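Local coordinates for ArCE4A (Arthrobacter sp. AW19M34-1, PDB 5LFZ), which probably removes acetyl groups from chitin-like polysaccharides as a metal-dependent deacetylase of carbohydrate esterase family 4, at residues 33-38 with 60-65; 38-43 with 66-71; 76-81 with 115-120; 146-151 with 171-176. All blocks are in the same frame, centred on the assembly; numbering follows the deposited sequence.

Interaction 1: 33-38 with 60-65. With NI (nickel (II) ion), chain B.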
# COMPACT_ATOMS: atom_id res chain seq x y z
N ASP A 33 -0.82 -7.14 1.18
CA ASP A 33 -1.22 -8.52 1.48
C ASP A 33 -1.77 -8.72 2.88
O ASP A 33 -2.13 -9.84 3.26
CB ASP A 33 -0.06 -9.52 1.29
CG ASP A 33 0.38 -9.69 -0.15
OD1 ASP A 33 -0.11 -9.00 -1.06
OD2 ASP A 33 1.26 -10.54 -0.37
N GLY A 34 -1.80 -7.65 3.67
CA GLY A 34 -2.41 -7.71 4.99
C GLY A 34 -3.92 -7.53 4.90
O GLY A 34 -4.48 -7.55 3.80
N PRO A 35 -4.58 -7.36 6.04
CA PRO A 35 -4.01 -7.40 7.39
C PRO A 35 -3.67 -8.82 7.85
O PRO A 35 -4.15 -9.81 7.30
CB PRO A 35 -5.11 -6.79 8.26
CG PRO A 35 -6.37 -7.10 7.50
CD PRO A 35 -6.02 -7.03 6.05
N GLY A 36 -2.83 -8.90 8.88
CA GLY A 36 -2.47 -10.18 9.45
C GLY A 36 -1.99 -9.99 10.88
O GLY A 36 -2.21 -8.94 11.48
N GLU A 37 -1.31 -11.00 11.40
CA GLU A 37 -0.93 -11.04 12.81
C GLU A 37 0.13 -10.00 13.17
O GLU A 37 0.35 -9.73 14.36
CB GLU A 37 -0.43 -12.43 13.18
CG GLU A 37 0.84 -12.81 12.44
CD GLU A 37 1.15 -14.29 12.53
OE1 GLU A 37 1.71 -14.72 13.56
OE2 GLU A 37 0.83 -15.02 11.56
N TYR A 38 0.77 -9.41 12.17
CA TYR A 38 1.82 -8.43 12.43
C TYR A 38 1.37 -6.99 12.22
O TYR A 38 2.10 -6.06 12.56
CB TYR A 38 3.05 -8.71 11.56
CG TYR A 38 3.56 -10.13 11.63
CD1 TYR A 38 4.29 -10.57 12.73
CD2 TYR A 38 3.30 -11.03 10.61
CE1 TYR A 38 4.76 -11.87 12.80
CE2 TYR A 38 3.77 -12.33 10.67
CZ TYR A 38 4.49 -12.75 11.77
OH TYR A 38 4.95 -14.05 11.83
N LYS A 60 -10.10 -10.93 1.51
CA LYS A 60 -10.30 -12.16 2.28
C LYS A 60 -9.78 -12.00 3.71
O LYS A 60 -10.35 -12.57 4.65
CB LYS A 60 -9.60 -13.34 1.59
CG LYS A 60 -8.08 -13.20 1.53
CD LYS A 60 -7.40 -14.34 0.80
CE LYS A 60 -5.90 -14.12 0.73
NZ LYS A 60 -5.18 -15.20 -0.01
N ASN A 61 -8.72 -11.21 3.88
CA ASN A 61 -8.10 -10.99 5.18
C ASN A 61 -8.85 -9.94 5.98
O ASN A 61 -8.81 -9.94 7.21
CB ASN A 61 -6.64 -10.55 5.03
CG ASN A 61 -5.72 -11.67 4.60
OD1 ASN A 61 -6.08 -12.85 4.65
ND2 ASN A 61 -4.50 -11.32 4.20
N VAL A 62 -9.53 -9.04 5.27
CA VAL A 62 -10.19 -7.89 5.88
C VAL A 62 -11.34 -8.32 6.79
O VAL A 62 -11.55 -7.74 7.86
CB VAL A 62 -10.69 -6.93 4.80
CG1 VAL A 62 -11.66 -5.90 5.38
CG2 VAL A 62 -9.52 -6.24 4.11
N LYS A 63 -12.07 -9.34 6.36
CA LYS A 63 -13.16 -9.93 7.14
C LYS A 63 -12.77 -10.21 8.58
O LYS A 63 -13.55 -9.97 9.51
CB LYS A 63 -13.63 -11.23 6.49
CG LYS A 63 -13.89 -11.12 5.00
CD LYS A 63 -15.35 -10.87 4.73
CE LYS A 63 -15.62 -10.73 3.24
NZ LYS A 63 -16.87 -9.97 2.99
N LYS A 64 -11.55 -10.71 8.76
CA LYS A 64 -11.06 -11.12 10.07
C LYS A 64 -10.52 -9.96 10.90
O LYS A 64 -10.31 -10.10 12.10
CB LYS A 64 -9.96 -12.18 9.91
CG LYS A 64 -10.39 -13.42 9.14
CD LYS A 64 -9.24 -14.40 9.01
CE LYS A 64 -8.10 -13.82 8.19
NZ LYS A 64 -7.02 -14.81 7.94
N TYR A 65 -10.29 -8.82 10.25
CA TYR A 65 -9.60 -7.71 10.92
C TYR A 65 -10.31 -6.36 10.88
O TYR A 65 -9.69 -5.36 10.50
CB TYR A 65 -8.22 -7.53 10.30
CG TYR A 65 -7.21 -8.56 10.74
CD1 TYR A 65 -7.08 -9.76 10.06
CD2 TYR A 65 -6.38 -8.32 11.82
CE1 TYR A 65 -6.16 -10.70 10.46
CE2 TYR A 65 -5.46 -9.25 12.23
CZ TYR A 65 -5.35 -10.44 11.54
OH TYR A 65 -4.42 -11.36 11.95
NI NI B . 0.45 -8.94 -3.04
O HOH W 1 2.04 -10.26 -2.72
O HOH W 2 1.98 -7.77 -3.26
O HOH W 3 1.14 -8.77 -5.06
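Pro35 and Tyr65 make the tight part of this contact. CG of the proline ring lies 3.4 Å from Tyr65 CB, while Pro35 CB sits over one face of the phenol ring, 4.1 Å from its centroid and 28° off the normal, which meets the definition of a CH-pi contact. Tyr65 chi1 (-76°) sets CG beside its own backbone N. The hydroxyl is equally close: Tyr65 OH lies 3.0 Å from Gly36 C and 3.2 Å from Glu37 N, the latter at an angle too poor for a bond. A cis peptide bond precedes Pro35, whose CD faces Asn61 CB at 3.7 Å and, more distantly, Val62 CG2; Leu69 of the next helix backs both Pro35 and Val62. Asn61 reaches past the proline, and its ND2 comes within 2.9 Å of Asp33 O.

The looser side is at Glu37, which is exposed and contributes little to the contact.

The Asp33 carboxylate takes no part in this packing, whereas its carbonyl O stays near Asn61. Its OD1 binds nickel at 2.1 Å, and OD2 accepts a 2.5 Å hydrogen bond from a nickel-bound water, which ties both carboxylate oxygens to the metal shell that His82 and His86 complete. The chemistry is therefore divided: apolar packing and the cis-proline bend probably shape the loop, while its first residue supplies the metal ligand.

Interaction 2: 38-43 with 66-71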
# COMPACT_ATOMS: atom_id res chain seq x y z
N TYR A 38 0.77 -9.41 12.17
CA TYR A 38 1.82 -8.43 12.43
C TYR A 38 1.37 -6.99 12.22
O TYR A 38 2.10 -6.06 12.56
CB TYR A 38 3.05 -8.71 11.56
CG TYR A 38 3.56 -10.13 11.63
CD1 TYR A 38 4.29 -10.57 12.73
CD2 TYR A 38 3.30 -11.03 10.61
CE1 TYR A 38 4.76 -11.87 12.80
CE2 TYR A 38 3.77 -12.33 10.67
CZ TYR A 38 4.49 -12.75 11.77
OH TYR A 38 4.95 -14.05 11.83
N THR A 39 0.17 -6.81 11.68
CA THR A 39 -0.29 -5.49 11.29
C THR A 39 -0.39 -4.51 12.46
O THR A 39 -0.01 -3.35 12.34
CB THR A 39 -1.65 -5.57 10.59
OG1 THR A 39 -1.57 -6.51 9.51
CG2 THR A 39 -2.04 -4.20 10.03
N ASN A 40 -0.88 -4.98 13.60
CA ASN A 40 -1.00 -4.07 14.74
C ASN A 40 0.35 -3.64 15.31
O ASN A 40 0.51 -2.49 15.73
CB ASN A 40 -1.86 -4.70 15.82
CG ASN A 40 -3.32 -4.56 15.51
OD1 ASN A 40 -3.91 -3.50 15.75
ND2 ASN A 40 -3.92 -5.59 14.93
N ARG A 41 1.33 -4.55 15.33
CA ARG A 41 2.68 -4.18 15.74
C ARG A 41 3.25 -3.17 14.77
O ARG A 41 3.93 -2.22 15.16
CB ARG A 41 3.59 -5.41 15.84
CG ARG A 41 3.29 -6.28 17.04
CD ARG A 41 3.87 -7.67 16.89
NE ARG A 41 5.33 -7.65 16.89
CZ ARG A 41 6.08 -8.69 16.54
NH1 ARG A 41 5.50 -9.82 16.17
NH2 ARG A 41 7.40 -8.59 16.57
N LEU A 42 2.95 -3.37 13.49
CA LEU A 42 3.37 -2.45 12.44
C LEU A 42 2.77 -1.07 12.67
O LEU A 42 3.45 -0.05 12.58
CB LEU A 42 2.97 -3.03 11.08
CG LEU A 42 3.35 -2.32 9.79
CD1 LEU A 42 4.76 -1.86 9.90
CD2 LEU A 42 3.18 -3.29 8.63
N LEU A 43 1.48 -1.04 12.99
CA LEU A 43 0.79 0.22 13.24
C LEU A 43 1.32 0.88 14.51
O LEU A 43 1.41 2.11 14.58
CB LEU A 43 -0.71 -0.02 13.37
CG LEU A 43 -1.46 -0.35 12.08
CD1 LEU A 43 -2.85 -0.85 12.41
CD2 LEU A 43 -1.55 0.87 11.19
N PRO A 66 -11.59 -6.30 11.30
CA PRO A 66 -12.30 -5.02 11.19
C PRO A 66 -11.73 -3.92 12.08
O PRO A 66 -11.62 -2.78 11.64
CB PRO A 66 -13.73 -5.38 11.62
CG PRO A 66 -13.55 -6.57 12.51
CD PRO A 66 -12.42 -7.34 11.91
N LYS A 67 -11.37 -4.25 13.32
CA LYS A 67 -10.85 -3.24 14.23
C LYS A 67 -9.50 -2.70 13.77
O LYS A 67 -9.19 -1.52 13.96
CB LYS A 67 -10.76 -3.81 15.65
CG LYS A 67 -12.07 -4.42 16.13
CD LYS A 67 -11.98 -4.97 17.54
CE LYS A 67 -13.20 -5.82 17.87
NZ LYS A 67 -14.47 -5.16 17.46
N THR A 68 -8.70 -3.56 13.15
CA THR A 68 -7.41 -3.16 12.63
C THR A 68 -7.56 -2.20 11.45
O THR A 68 -6.79 -1.24 11.32
CB THR A 68 -6.55 -4.39 12.23
OG1 THR A 68 -6.39 -5.23 13.38
CG2 THR A 68 -5.19 -3.97 11.73
N LEU A 69 -8.57 -2.41 10.61
CA LEU A 69 -8.81 -1.46 9.52
C LEU A 69 -9.31 -0.13 10.08
O LEU A 69 -8.96 0.94 9.58
CB LEU A 69 -9.80 -2.02 8.50
CG LEU A 69 -9.05 -2.53 7.26
CD1 LEU A 69 -8.30 -3.82 7.60
CD2 LEU A 69 -9.99 -2.74 6.09
N LYS A 70 -10.11 -0.19 11.14
CA LYS A 70 -10.55 1.04 11.79
C LYS A 70 -9.35 1.80 12.34
O LYS A 70 -9.33 3.02 12.32
CB LYS A 70 -11.57 0.75 12.89
CG LYS A 70 -12.94 0.34 12.38
CD LYS A 70 -13.94 0.27 13.53
CE LYS A 70 -15.22 -0.42 13.10
NZ LYS A 70 -14.99 -1.85 12.77
N ARG A 71 -8.33 1.07 12.82
CA ARG A 71 -7.10 1.71 13.27
C ARG A 71 -6.44 2.49 12.14
O ARG A 71 -5.95 3.59 12.35
CB ARG A 71 -6.09 0.70 13.82
CG ARG A 71 -6.30 0.25 15.24
CD ARG A 71 -5.02 -0.42 15.76
NE ARG A 71 -3.94 0.53 15.96
CZ ARG A 71 -2.71 0.20 16.35
NH1 ARG A 71 -2.41 -1.07 16.58
NH2 ARG A 71 -1.78 1.14 16.52
O HOH W 4 -6.55 -3.25 16.20
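Asn40 is gripped through both ends of its amide by residues of helix 66-71. Its ND2 donates to Thr68 OG1 at 2.9 Å, the two side chains meeting tip to tip with OG1 tilted 19° from the amide plane. Its OD1 takes Arg71 NH1 at 3.0 Å on a lone pair, within the carbonyl plane, and the amide and guanidinium are nearly coplanar. NH1 adds a weak bond to Asn40 O. Alongside these polar bonds Thr39 CG2 touches Thr68 CG2 at 3.6 Å, and Leu43 CB covers one face of the guanidinium, 3.5 Å from Arg71 NH2.

The next shell fixes these groups. A water donates to Asn40 OD1 at 2.7 Å. In Arg71 a bend at chi3 (70°) sets NE off the line of the extended chain; salt bridges from NE to Glu75 and from NH2 to Asp44 then hold the guanidinium, so its charge is met on more than one side. Thr39 OG1 bonds instead to Asp174.

The two helices run nearly parallel, their segment axes 10.7 Å apart at 19°. Leu43 packs inward on Phe55 of strand 54-57, Leu69 reaches helix 94-112, and Leu42 meets helix 177-192: this is part of the helical layer outside the parallel sheet.

Interaction 3: 76-81 with 115-120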
# COMPACT_ATOMS: atom_id res chain seq x y z
N GLY A 76 -4.55 7.83 10.63
CA GLY A 76 -4.00 8.65 9.57
C GLY A 76 -3.48 7.92 8.34
O GLY A 76 -2.88 8.53 7.46
N HIS A 77 -3.69 6.61 8.29
CA HIS A 77 -3.20 5.82 7.17
C HIS A 77 -4.22 5.78 6.03
O HIS A 77 -5.35 6.28 6.17
CB HIS A 77 -2.87 4.41 7.65
CG HIS A 77 -1.95 4.39 8.83
ND1 HIS A 77 -0.61 4.69 8.73
CD2 HIS A 77 -2.19 4.17 10.14
CE1 HIS A 77 -0.06 4.62 9.93
NE2 HIS A 77 -1.00 4.31 10.81
N GLN A 78 -3.81 5.22 4.91
CA GLN A 78 -4.69 5.04 3.77
C GLN A 78 -4.91 3.57 3.46
O GLN A 78 -3.97 2.78 3.47
CB GLN A 78 -4.13 5.75 2.54
CG GLN A 78 -5.04 5.64 1.33
CD GLN A 78 -4.59 6.49 0.17
OE1 GLN A 78 -3.49 7.03 0.17
NE2 GLN A 78 -5.45 6.60 -0.84
N ILE A 79 -6.16 3.20 3.20
CA ILE A 79 -6.47 1.84 2.81
C ILE A 79 -6.68 1.75 1.30
O ILE A 79 -7.50 2.49 0.73
CB ILE A 79 -7.73 1.32 3.53
CG1 ILE A 79 -7.54 1.43 5.05
CG2 ILE A 79 -8.06 -0.10 3.08
CD1 ILE A 79 -8.79 1.19 5.86
N GLY A 80 -5.93 0.86 0.65
CA GLY A 80 -6.12 0.58 -0.76
C GLY A 80 -6.58 -0.86 -0.95
O GLY A 80 -6.48 -1.67 -0.03
N SER A 81 -7.09 -1.17 -2.14
CA SER A 81 -7.49 -2.54 -2.45
C SER A 81 -6.36 -3.33 -3.09
O SER A 81 -5.64 -2.81 -3.94
CB SER A 81 -8.70 -2.53 -3.40
OG SER A 81 -8.97 -3.84 -3.88
N LYS A 115 -14.48 3.60 1.64
CA LYS A 115 -14.23 2.97 0.36
C LYS A 115 -12.80 3.28 -0.04
O LYS A 115 -12.36 4.42 0.09
CB LYS A 115 -15.23 3.47 -0.69
CG LYS A 115 -15.23 2.69 -2.00
CD LYS A 115 -16.16 3.34 -3.01
CE LYS A 115 -17.60 3.40 -2.50
NZ LYS A 115 -18.39 2.20 -2.89
N PRO A 116 -12.05 2.27 -0.52
CA PRO A 116 -10.70 2.59 -1.00
C PRO A 116 -10.77 3.49 -2.22
O PRO A 116 -11.80 3.52 -2.90
CB PRO A 116 -10.12 1.21 -1.37
CG PRO A 116 -11.33 0.41 -1.73
CD PRO A 116 -12.40 0.86 -0.77
N GLN A 117 -9.71 4.24 -2.48
CA GLN A 117 -9.71 5.15 -3.62
C GLN A 117 -8.61 4.78 -4.60
O GLN A 117 -8.42 5.45 -5.61
CB GLN A 117 -9.54 6.59 -3.14
CG GLN A 117 -10.59 7.03 -2.14
CD GLN A 117 -10.25 8.34 -1.46
OE1 GLN A 117 -9.09 8.77 -1.48
NE2 GLN A 117 -11.25 8.98 -0.87
N ILE A 118 -7.89 3.70 -4.28
CA ILE A 118 -6.78 3.22 -5.09
C ILE A 118 -6.75 1.69 -5.04
O ILE A 118 -7.23 1.08 -4.08
CB ILE A 118 -5.43 3.77 -4.58
CG1 ILE A 118 -5.25 3.45 -3.10
CG2 ILE A 118 -5.35 5.27 -4.80
CD1 ILE A 118 -3.97 4.02 -2.49
N LEU A 119 -6.17 1.07 -6.07
CA LEU A 119 -6.03 -0.38 -6.11
C LEU A 119 -4.64 -0.73 -6.62
O LEU A 119 -4.13 -0.09 -7.54
CB LEU A 119 -7.11 -1.01 -7.00
CG LEU A 119 -7.14 -2.54 -7.15
CD1 LEU A 119 -8.58 -3.03 -7.33
CD2 LEU A 119 -6.27 -3.04 -8.31
N ARG A 120 -4.03 -1.75 -6.03
CA ARG A 120 -2.76 -2.27 -6.51
C ARG A 120 -2.99 -3.69 -7.01
O ARG A 120 -3.50 -4.53 -6.28
CB ARG A 120 -1.71 -2.26 -5.40
CG ARG A 120 -0.41 -2.93 -5.80
CD ARG A 120 0.65 -2.72 -4.75
NE ARG A 120 1.26 -1.39 -4.81
CZ ARG A 120 1.97 -0.86 -3.82
NH1 ARG A 120 2.13 -1.56 -2.70
NH2 ARG A 120 2.51 0.35 -3.93
O HOH W 5 -8.05 5.00 -0.34
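Ser81 and Leu119 form a single backbone bridge, their CA atoms 4.5 Å apart. The evidence is a pair of bonds flanking Leu119: Ser81 N donates to Ile118 O at 3.0 Å, nearly straight at 173°, and Arg120 N donates to Ser81 O at 2.8 Å, arriving almost in line with the C=O. Donating to the residue before and accepting from the residue after is the pattern of a parallel bridge. The touching parts run 64° apart, which fits a single bridge and not a longer ladder.

Ile118 can be followed outward. From CB its two branches part. CG1 lies between the backbone N and the carbonyl carbon (chi1 55°), a rotamer that carries it over the strand to within 3.8 Å of Gly80 CA, where no side chain intervenes. CG2, anti to the carbonyl carbon, comes within 4.2 Å of Gln78 NE2. Beyond CG1, CD1 ends against the amide of Gln78, 3.4 Å from NE2, the two side chains meeting tip to tip. The Ile118 side chain as a whole also touches Thr54 and Phe56 of strand 54-57. The Gln78 amide is held by other partners: OE1 accepts from Asp201 N, and NE2 donates to a water that also donates to Ile79 O and accepts from Gln117 N at 2.8 Å. Pro116 CB packs near Ile79 O and Ser81 N.

The chemistry points to the metal site. Arg120, which opens the Arg-Pro-Pro-Tyr motif of the family, salt-bridges Asp32, and its O accepts from ND1 of the nickel ligand His82, making it a second-shell residue that probably orients that imidazole.

Interaction 4: 146-151 with 171-176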
# COMPACT_ATOMS: atom_id res chain seq x y z
N LEU A 146 11.91 -6.29 -2.08
CA LEU A 146 12.09 -7.73 -2.25
C LEU A 146 11.86 -8.49 -0.95
O LEU A 146 12.33 -9.62 -0.79
CB LEU A 146 13.50 -8.04 -2.79
CG LEU A 146 13.84 -7.41 -4.14
CD1 LEU A 146 15.31 -7.61 -4.47
CD2 LEU A 146 12.95 -8.00 -5.22
N ASP A 147 11.11 -7.90 -0.02
CA ASP A 147 10.94 -8.54 1.28
C ASP A 147 10.11 -9.82 1.16
O ASP A 147 10.19 -10.70 2.02
CB ASP A 147 10.36 -7.57 2.33
CG ASP A 147 8.92 -7.14 2.05
OD1 ASP A 147 8.46 -7.13 0.89
OD2 ASP A 147 8.24 -6.78 3.04
N TRP A 148 9.37 -9.93 0.06
CA TRP A 148 8.58 -11.12 -0.24
C TRP A 148 9.47 -12.32 -0.58
O TRP A 148 9.02 -13.47 -0.52
CB TRP A 148 7.61 -10.84 -1.39
CG TRP A 148 8.30 -10.33 -2.63
CD1 TRP A 148 8.72 -9.05 -2.86
CD2 TRP A 148 8.65 -11.08 -3.80
NE1 TRP A 148 9.31 -8.96 -4.09
CE2 TRP A 148 9.28 -10.19 -4.69
CE3 TRP A 148 8.48 -12.41 -4.18
CZ2 TRP A 148 9.75 -10.59 -5.94
CZ3 TRP A 148 8.95 -12.81 -5.42
CH2 TRP A 148 9.57 -11.91 -6.28
N LYS A 149 10.73 -12.06 -0.95
CA LYS A 149 11.67 -13.15 -1.22
C LYS A 149 12.60 -13.43 -0.05
O LYS A 149 12.80 -14.59 0.31
CB LYS A 149 12.53 -12.87 -2.46
CG LYS A 149 11.83 -13.10 -3.78
N HIS A 150 13.20 -12.39 0.53
CA HIS A 150 14.26 -12.63 1.51
C HIS A 150 13.80 -12.55 2.96
O HIS A 150 14.48 -13.08 3.84
CB HIS A 150 15.43 -11.66 1.28
CG HIS A 150 15.04 -10.21 1.22
ND1 HIS A 150 14.56 -9.53 2.32
CD2 HIS A 150 15.11 -9.32 0.21
CE1 HIS A 150 14.32 -8.27 1.97
NE2 HIS A 150 14.65 -8.12 0.70
N HIS A 151 12.66 -11.91 3.21
CA HIS A 151 12.12 -11.78 4.57
C HIS A 151 13.16 -11.27 5.57
O HIS A 151 13.18 -11.71 6.72
CB HIS A 151 11.57 -13.12 5.06
CG HIS A 151 10.61 -13.77 4.12
ND1 HIS A 151 9.27 -13.44 4.08
CD2 HIS A 151 10.78 -14.73 3.18
CE1 HIS A 151 8.66 -14.17 3.16
NE2 HIS A 151 9.56 -14.96 2.60
N LEU A 171 7.51 -0.58 -1.97
CA LEU A 171 6.73 -1.80 -1.78
C LEU A 171 7.31 -2.69 -0.69
O LEU A 171 8.46 -3.14 -0.78
CB LEU A 171 6.65 -2.60 -3.09
CG LEU A 171 6.03 -4.00 -3.00
CD1 LEU A 171 4.54 -3.91 -2.68
CD2 LEU A 171 6.25 -4.78 -4.29
N MET A 172 6.50 -2.94 0.33
CA MET A 172 6.80 -3.92 1.35
C MET A 172 5.56 -4.78 1.59
O MET A 172 4.48 -4.47 1.07
CB MET A 172 7.23 -3.25 2.65
CG MET A 172 8.57 -2.55 2.54
SD MET A 172 8.87 -1.48 3.95
CE MET A 172 7.68 -0.18 3.62
N HIS A 173 5.73 -5.84 2.36
CA HIS A 173 4.65 -6.77 2.64
C HIS A 173 4.38 -6.91 4.12
O HIS A 173 5.28 -7.15 4.93
CB HIS A 173 4.95 -8.13 2.02
CG HIS A 173 4.92 -8.10 0.52
ND1 HIS A 173 5.94 -7.56 -0.23
CD2 HIS A 173 3.97 -8.50 -0.36
CE1 HIS A 173 5.62 -7.64 -1.51
NE2 HIS A 173 4.44 -8.21 -1.62
N ASP A 174 3.11 -6.74 4.45
CA ASP A 174 2.57 -6.99 5.77
C ASP A 174 2.17 -8.47 5.88
O ASP A 174 0.99 -8.80 6.01
CB ASP A 174 1.38 -6.07 6.01
CG ASP A 174 0.80 -6.21 7.40
OD1 ASP A 174 1.44 -6.84 8.26
OD2 ASP A 174 -0.32 -5.69 7.60
N ILE A 175 3.14 -9.37 5.78
CA ILE A 175 2.86 -10.80 5.88
C ILE A 175 3.82 -11.49 6.84
O ILE A 175 3.68 -12.67 7.12
CB ILE A 175 2.97 -11.53 4.52
CG1 ILE A 175 4.35 -11.35 3.90
CG2 ILE A 175 1.93 -11.02 3.58
CD1 ILE A 175 4.64 -12.23 2.69
N HIS A 176 4.79 -10.75 7.33
CA HIS A 176 5.94 -11.37 7.97
C HIS A 176 6.59 -10.44 8.98
O HIS A 176 6.44 -9.21 8.89
CB HIS A 176 6.91 -11.85 6.87
CG HIS A 176 7.35 -10.77 5.93
ND1 HIS A 176 8.68 -10.48 5.69
CD2 HIS A 176 6.65 -9.82 5.28
CE1 HIS A 176 8.76 -9.47 4.84
NE2 HIS A 176 7.54 -9.03 4.60
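The His173 ring has Trp148 CB over one face, 3.9 Å from its centroid, and Asp147 OD1 at its edge, near the ring plane. His176 likewise meets the aspartate edge-on, through OD2, while the edge of the His151 ring is directed at its face, an offset edge-to-face pair with centroids 5.1 Å apart and planes at 84°. The indole of Trp148 runs beside His173 in the same direction, its planes oblique, CD1 3.7 Å from CE1.

Asp147 joins the two histidines. Its CG lies between the backbone N and carbonyl carbon (chi1 67°), directed at strand 171-173. OD1 accepts from His173 ND1 at 2.8 Å, on the syn side. OD2 has two donors: His173 N at 2.8 Å on its syn lone pair, and His176 NE2, also at 2.8 Å, from well above the carboxylate plane (63°). Three bonds thus fix the rotation of a buried carboxylate, and two of them clamp a single histidine by ring and backbone.

His173 belongs to the Leu-Met-His-Asp sequence at the end of strand 168-173, and its side chain is about 4 Å from the nickel. An aspartate-positioned histidine beside the metal is consistent with the active site of carbohydrate esterase family 4 deacetylases.

Overall arrangement
From the N terminus, interaction 1 is the first to open: it closes the chain from the loop after strand 26-32 back to 60-65, at the end of helix 59-62. Interaction 2 opens before that loop is finished, sharing Tyr38, and closes one helix later, so the two cross. Interactions 3 and 4 follow in series, and none nests in another. Interaction 3 adds the loop at 115-120 to strand 78-81 of the parallel sheet, and interaction 4 ties helix 147-150 to strand 168-173. The Thr39-Asp174 pair links interactions 2 and 4. Arg120 touches Leu171, and Asp33 touches His173, bringing interactions 1, 3 and 4 together around the nickel site.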